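Local coordinates for protein acetyl-CoA acetyltransferase A (Ascaris suum, PDB 6BJA) that probably catalyses acetyl transfer between coenzyme A thioesters as an acetyl-CoA acetyltransferase of the thiolase family, and binds coenzyme A, at residues 171-176 against 334-339. Numbering follows the deposited sequence.
Sequences KDYAFT and IKELRL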
loop_
_atom_site.group_PDB
_atom_site.type_symbol
_atom_site.label_atom_id
_atom_site.label_comp_id
_atom_site.label_asym_id
_atom_site.label_seq_id
_atom_site.Cartn_x
_atom_site.Cartn_y
_atom_site.Cartn_z
ATOM N N LYS A 171 20.052 -7.306 -33.170
ATOM C CA LYS A 171 20.096 -8.402 -34.138
ATOM C C LYS A 171 20.048 -7.894 -35.586
ATOM O O LYS A 171 20.770 -8.408 -36.463
ATOM C CB LYS A 171 18.963 -9.385 -33.844
ATOM C CG LYS A 171 19.079 -10.670 -34.643
ATOM C CD LYS A 171 18.041 -11.699 -34.232
ATOM C CE LYS A 171 18.271 -13.027 -34.975
ATOM N NZ LYS A 171 19.694 -13.489 -34.913
ATOM N N ASP A 172 19.236 -6.877 -35.847
ATOM C CA ASP A 172 19.060 -6.353 -37.194
ATOM C C ASP A 172 20.360 -5.786 -37.787
ATOM O O ASP A 172 20.551 -5.811 -39.007
ATOM C CB ASP A 172 17.975 -5.269 -37.202
ATOM C CG ASP A 172 16.558 -5.835 -37.055
ATOM O OD1 ASP A 172 16.334 -7.065 -37.220
ATOM O OD2 ASP A 172 15.639 -5.021 -36.771
ATOM N N TYR A 173 21.245 -5.287 -36.926
ATOM C CA TYR A 173 22.530 -4.733 -37.356
ATOM C C TYR A 173 23.690 -5.699 -37.148
ATOM O O TYR A 173 24.828 -5.346 -37.439
ATOM C CB TYR A 173 22.834 -3.425 -36.598
ATOM C CG TYR A 173 22.123 -2.221 -37.152
ATOM C CD1 TYR A 173 22.676 -1.462 -38.168
ATOM C CD2 TYR A 173 20.883 -1.846 -36.663
ATOM C CE1 TYR A 173 22.016 -0.363 -38.685
ATOM C CE2 TYR A 173 20.215 -0.754 -37.172
ATOM C CZ TYR A 173 20.777 -0.006 -38.176
ATOM O OH TYR A 173 20.074 1.084 -38.677
ATOM N N ALA A 174 23.389 -6.884 -36.616
ATOM C CA ALA A 174 24.383 -7.903 -36.290
ATOM C C ALA A 174 25.419 -7.367 -35.307
ATOM O O ALA A 174 26.597 -7.737 -35.335
ATOM C CB ALA A 174 25.046 -8.425 -37.572
ATOM N N PHE A 175 24.975 -6.488 -34.408
ATOM C CA PHE A 175 25.851 -6.018 -33.354
ATOM C C PHE A 175 26.099 -7.113 -32.325
ATOM O O PHE A 175 25.329 -8.066 -32.183
ATOM C CB PHE A 175 25.268 -4.779 -32.655
ATOM C CG PHE A 175 25.274 -3.529 -33.493
ATOM C CD1 PHE A 175 26.348 -3.177 -34.296
ATOM C CD2 PHE A 175 24.194 -2.669 -33.448
ATOM C CE1 PHE A 175 26.321 -1.991 -35.049
ATOM C CE2 PHE A 175 24.174 -1.496 -34.186
ATOM C CZ PHE A 175 25.222 -1.151 -34.980
ATOM N N THR A 176 27.217 -6.967 -31.623
ATOM C CA THR A 176 27.692 -7.945 -30.666
ATOM C C THR A 176 27.832 -7.374 -29.269
ATOM O O THR A 176 27.993 -6.160 -29.081
ATOM C CB THR A 176 29.065 -8.496 -31.091
ATOM O OG1 THR A 176 30.015 -7.417 -31.130
ATOM C CG2 THR A 176 29.004 -9.119 -32.456
ATOM N N ILE A 334 25.216 5.783 -35.633
ATOM C CA ILE A 334 26.503 5.988 -36.291
ATOM C C ILE A 334 26.603 5.128 -37.553
ATOM O O ILE A 334 27.046 5.606 -38.604
ATOM C CB ILE A 334 27.635 5.680 -35.309
ATOM C CG1 ILE A 334 27.690 6.740 -34.217
ATOM C CG2 ILE A 334 28.987 5.641 -36.017
ATOM C CD1 ILE A 334 28.547 6.368 -33.060
ATOM N N LYS A 335 26.178 3.877 -37.451
ATOM C CA LYS A 335 26.265 2.968 -38.588
ATOM C C LYS A 335 25.323 3.366 -39.712
ATOM O O LYS A 335 25.694 3.383 -40.891
ATOM C CB LYS A 335 25.970 1.529 -38.142
ATOM C CG LYS A 335 26.266 0.478 -39.213
ATOM C CD LYS A 335 27.763 0.480 -39.472
ATOM C CE LYS A 335 28.207 -0.456 -40.563
ATOM N NZ LYS A 335 29.672 -0.189 -40.751
ATOM N N GLU A 336 24.086 3.682 -39.360
ATOM C CA GLU A 336 23.088 3.999 -40.366
ATOM C C GLU A 336 23.430 5.270 -41.139
ATOM O O GLU A 336 23.248 5.333 -42.356
ATOM C CB GLU A 336 21.722 4.126 -39.704
ATOM C CG GLU A 336 20.609 4.307 -40.683
ATOM C CD GLU A 336 20.351 3.079 -41.529
ATOM O OE1 GLU A 336 20.656 1.956 -41.080
ATOM O OE2 GLU A 336 19.814 3.251 -42.637
ATOM N N LEU A 337 23.936 6.282 -40.436
ATOM C CA LEU A 337 24.264 7.561 -41.051
ATOM C C LEU A 337 25.710 7.646 -41.537
ATOM O O LEU A 337 26.113 8.675 -42.081
ATOM C CB LEU A 337 24.017 8.689 -40.053
ATOM C CG LEU A 337 22.538 8.826 -39.710
ATOM C CD1 LEU A 337 22.368 9.795 -38.567
ATOM C CD2 LEU A 337 21.716 9.286 -40.905
ATOM N N ARG A 338 26.476 6.574 -41.314
ATOM C CA ARG A 338 27.890 6.474 -41.712
ATOM C C ARG A 338 28.699 7.645 -41.164
ATOM O O ARG A 338 29.482 8.283 -41.879
ATOM C CB ARG A 338 28.022 6.405 -43.230
ATOM C CG ARG A 338 27.252 5.252 -43.859
ATOM C CD ARG A 338 27.407 5.278 -45.371
ATOM N NE ARG A 338 26.112 5.269 -46.053
ATOM C CZ ARG A 338 25.561 4.205 -46.637
ATOM N NH1 ARG A 338 26.183 3.028 -46.651
ATOM N NH2 ARG A 338 24.378 4.323 -47.224
ATOM N N LEU A 339 28.517 7.907 -39.871
ATOM C CA LEU A 339 29.256 8.968 -39.197
ATOM C C LEU A 339 30.649 8.584 -38.690
ATOM O O LEU A 339 30.950 7.433 -38.400
ATOM C CB LEU A 339 28.425 9.482 -38.014
ATOM C CG LEU A 339 27.007 9.905 -38.361
ATOM C CD1 LEU A 339 26.275 10.379 -37.081
ATOM C CD2 LEU A 339 26.963 10.967 -39.447
#
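Tyr173 and Phe175 reach across to Lys335 and Glu336, joining a Schellman-closed turn between helices 162-172 and 177-197 to the C-terminal end of helix 327-337. In this thiolase fold the contact ties the N-terminal family region to the C-terminal one at the protein surface, and the side chain of Tyr173 lies about 12 Å from that of Cys383, a predicted proton acceptor of the active site. Along 334-339, Lys335 comes first. Its CB meets the edge of the Phe175 ring, near the ring plane, at 4.2 Å from CZ. One carbon further out, CG lies 4.2 Å from CD1 of Tyr173, an oblique approach. The aliphatic root of the lysine thus touches both aromatic residues, while the rest of its chain turns away and carries NZ off from them. Within 171-176, CB of Tyr173 sits 3.3 Å above one face of the Phe175 ring, offset toward the rim. Phe175 continues onto Val328 and Leu331, and Tyr173 onto Ala332, so the same helix is gripped over more than one turn. Glu336 follows. With CG anti to the backbone N (chi1 -174°) and the chain bent at chi2 (68°), its carboxylate is brought round to the tyrosine, and the two side chains cross at about a right angle. The one hydrogen bond between the segments runs from Tyr173 OH to Glu336 OE1, a short 2.6 Å, with the hydroxyl 38° out of the carboxylate plane. Glu336 also touches Ala300 of helix 298-310. Past Glu336, Arg338 takes positive phi and closes a second Schellman motif, in which Leu339 N donates to Ile334 O at 3.0 Å.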